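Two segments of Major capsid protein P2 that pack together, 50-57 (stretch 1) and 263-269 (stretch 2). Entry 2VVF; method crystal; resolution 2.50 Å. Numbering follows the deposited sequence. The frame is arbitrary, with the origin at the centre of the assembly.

Stretch 1 (50-57) ELDGRLLS
Stretch 2 263-269: VWSRNGF

The most unusual feature of this contact is that a C-terminal tail without regular structure packs against a β-hairpin and makes just one hydrogen bond to it, a weak one: Arg 54 NH2 donates to Gly 268 O at 3.4 Å, nearly straight at 171°. Trp 264 has the largest covered area of any residue here, 109 of the 389 Å² buried.

Stretch 1 is the tip of the hairpin. Strand 50-51 reaches a type I' turn from Leu 51 to Arg 54, and strand 54-57 leaves it. Leu 51 N to Arg 54 O (2.9 Å) and Arg 54 N to Leu 51 O (3.2 Å) close the turn. Asp 52 (phi/psi 65/32) and Gly 53 (87/-11) fill its corners; at the latter angles a CB would jam against the carbonyl O of Asp 52, so glycine fits. Farther along, Leu 56 departs from strand angles at -105/-64.

Stretch 2 makes a type I turn from Ser 265 to Gly 268, with Arg 266 at -56/-25 and Asn 267 at -127/29. Gly 268 N bonds to Ser 265 O at 3.0 Å, and Asn 267 N makes a weak bond to Ser 265 OG at 3.5 Å. Gly 268, at -106/-169, has no CB, which would clash with Ser 265 CB. The chain ends at the carboxylate of Phe 269, whose CB points away. The nearest CA pairs are Asp 52 with Arg 266, 7.6 Å apart, and Leu 56 with Phe 269, 8.0 Å apart.

Trp 264 (chi1 t, chi2 83°) points toward the hairpin and offers a broad apolar surface. Leu 51 (m, t) lays CD1 over one face, 3.8 Å from the centroid of the five-membered ring and 5° off its normal, a CH-π contact; its CB lies 3.5 Å from Trp 264 CZ2. Leu 56 (t, p) points its CB sideways, yet its CD1 reaches to 3.7 Å from Trp 264 CD1.

Polar groups gather nearby. Asp 52 (m, chi2 4°) sets OD2 at the edge of the indole, 4.0 Å from Trp 264 CH2, where slightly positive C-H groups suit a carboxylate oxygen better than the electron-rich face would, and forms a long salt bridge from OD2 to Arg 266 NE at 3.9 Å. Arg 266 is extended (m, t, t, chi4 122°), with the NE edge of its guanidinium facing OD2 and the rest of the group lying farther from the acid. Arg 54 (m, t, p, chi4 77°) bends its long chain over the tail's turn, its CD 4.1 Å from Trp 264 CZ2 and its NH2 3.7 Å from Asn 267 CA, which lies over one guanidinium face.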

# COMPACT_ATOMS: atom_id res chain seq x y z
N GLU A 50 15.11 0.29 27.42
CA GLU A 50 15.02 1.14 28.61
C GLU A 50 15.29 2.61 28.36
O GLU A 50 16.28 2.98 27.72
CB GLU A 50 15.94 0.61 29.71
CG GLU A 50 15.79 -0.87 29.99
CD GLU A 50 16.68 -1.34 31.12
OE1 GLU A 50 17.63 -0.61 31.47
OE2 GLU A 50 16.43 -2.44 31.65
N LEU A 51 14.42 3.45 28.89
CA LEU A 51 14.55 4.90 28.78
C LEU A 51 14.76 5.44 30.19
O LEU A 51 13.86 5.38 31.03
CB LEU A 51 13.29 5.51 28.18
CG LEU A 51 12.85 5.02 26.79
CD1 LEU A 51 11.93 6.05 26.14
CD2 LEU A 51 14.05 4.74 25.91
N ASP A 52 15.96 5.95 30.46
CA ASP A 52 16.28 6.48 31.78
C ASP A 52 16.25 5.39 32.85
O ASP A 52 15.91 5.65 34.01
CB ASP A 52 15.32 7.62 32.15
CG ASP A 52 15.78 8.97 31.63
OD1 ASP A 52 16.80 9.01 30.91
OD2 ASP A 52 15.13 9.99 31.93
N GLY A 53 16.61 4.17 32.46
CA GLY A 53 16.65 3.05 33.39
C GLY A 53 15.31 2.33 33.54
O GLY A 53 15.25 1.24 34.12
N ARG A 54 14.25 2.92 33.02
CA ARG A 54 12.91 2.33 33.11
C ARG A 54 12.59 1.48 31.88
O ARG A 54 13.08 1.75 30.79
CB ARG A 54 11.86 3.41 33.31
CG ARG A 54 12.32 4.58 34.16
CD ARG A 54 11.34 5.73 34.11
NE ARG A 54 10.04 5.36 34.66
CZ ARG A 54 9.78 5.26 35.96
NH1 ARG A 54 10.73 5.51 36.85
NH2 ARG A 54 8.57 4.92 36.37
N LEU A 55 11.75 0.47 32.07
CA LEU A 55 11.38 -0.43 30.98
C LEU A 55 10.30 0.14 30.07
O LEU A 55 9.26 0.60 30.54
CB LEU A 55 10.94 -1.79 31.52
CG LEU A 55 10.34 -2.73 30.47
CD1 LEU A 55 11.44 -3.40 29.65
CD2 LEU A 55 9.44 -3.77 31.12
N LEU A 56 10.54 0.08 28.77
CA LEU A 56 9.57 0.55 27.78
C LEU A 56 8.92 -0.67 27.14
O LEU A 56 7.72 -0.90 27.29
CB LEU A 56 10.26 1.41 26.72
CG LEU A 56 9.35 1.96 25.62
CD1 LEU A 56 8.57 3.15 26.12
CD2 LEU A 56 10.16 2.33 24.39
N SER A 57 9.73 -1.45 26.43
CA SER A 57 9.25 -2.66 25.76
C SER A 57 10.12 -3.85 26.16
O SER A 57 11.30 -3.69 26.48
CB SER A 57 9.29 -2.47 24.24
OG SER A 57 8.26 -1.59 23.81
N VAL A 263 2.07 8.56 25.83
CA VAL A 263 3.16 9.53 25.90
C VAL A 263 4.05 9.10 27.05
O VAL A 263 3.61 9.02 28.21
CB VAL A 263 2.62 10.98 26.12
CG1 VAL A 263 3.75 11.95 26.31
CG2 VAL A 263 1.68 11.41 24.99
N TRP A 264 5.29 8.79 26.71
CA TRP A 264 6.24 8.35 27.70
C TRP A 264 6.43 9.37 28.81
O TRP A 264 6.56 10.57 28.56
CB TRP A 264 7.59 8.02 27.05
CG TRP A 264 8.56 7.39 28.01
CD1 TRP A 264 8.63 6.07 28.35
CD2 TRP A 264 9.57 8.06 28.78
NE1 TRP A 264 9.63 5.88 29.27
CE2 TRP A 264 10.22 7.08 29.55
CE3 TRP A 264 9.98 9.40 28.88
CZ2 TRP A 264 11.28 7.39 30.41
CZ3 TRP A 264 11.03 9.70 29.73
CH2 TRP A 264 11.66 8.70 30.49
N SER A 265 6.43 8.88 30.04
CA SER A 265 6.60 9.73 31.21
C SER A 265 7.67 9.14 32.12
O SER A 265 7.73 7.92 32.33
CB SER A 265 5.29 9.88 31.98
OG SER A 265 5.47 10.63 33.16
N ARG A 266 8.52 10.01 32.66
CA ARG A 266 9.61 9.61 33.54
C ARG A 266 9.12 8.82 34.74
O ARG A 266 9.87 8.06 35.35
CB ARG A 266 10.39 10.84 34.01
CG ARG A 266 11.21 11.52 32.93
CD ARG A 266 12.12 12.58 33.52
NE ARG A 266 12.95 13.22 32.50
CZ ARG A 266 12.97 14.53 32.26
NH1 ARG A 266 13.76 15.03 31.32
NH2 ARG A 266 12.19 15.34 32.97
N ASN A 267 7.86 9.03 35.11
CA ASN A 267 7.28 8.34 36.25
C ASN A 267 5.99 7.64 35.86
O ASN A 267 5.08 7.48 36.67
CB ASN A 267 7.00 9.33 37.39
CG ASN A 267 8.04 10.43 37.47
OD1 ASN A 267 8.50 10.95 36.45
ND2 ASN A 267 8.41 10.80 38.69
N GLY A 268 5.90 7.24 34.59
CA GLY A 268 4.71 6.58 34.08
C GLY A 268 4.88 5.08 33.85
O GLY A 268 5.87 4.48 34.27
N PHE A 269 3.90 4.49 33.17
CA PHE A 269 3.89 3.06 32.87
C PHE A 269 5.22 2.56 32.30
O PHE A 269 5.82 3.28 31.47
CB PHE A 269 2.76 2.75 31.88
CG PHE A 269 2.44 1.29 31.76
CD1 PHE A 269 2.11 0.54 32.88
CD2 PHE A 269 2.45 0.66 30.52
CE1 PHE A 269 1.80 -0.81 32.76
CE2 PHE A 269 2.15 -0.68 30.40
CZ PHE A 269 1.83 -1.41 31.53
OXT PHE A 269 5.64 1.45 32.68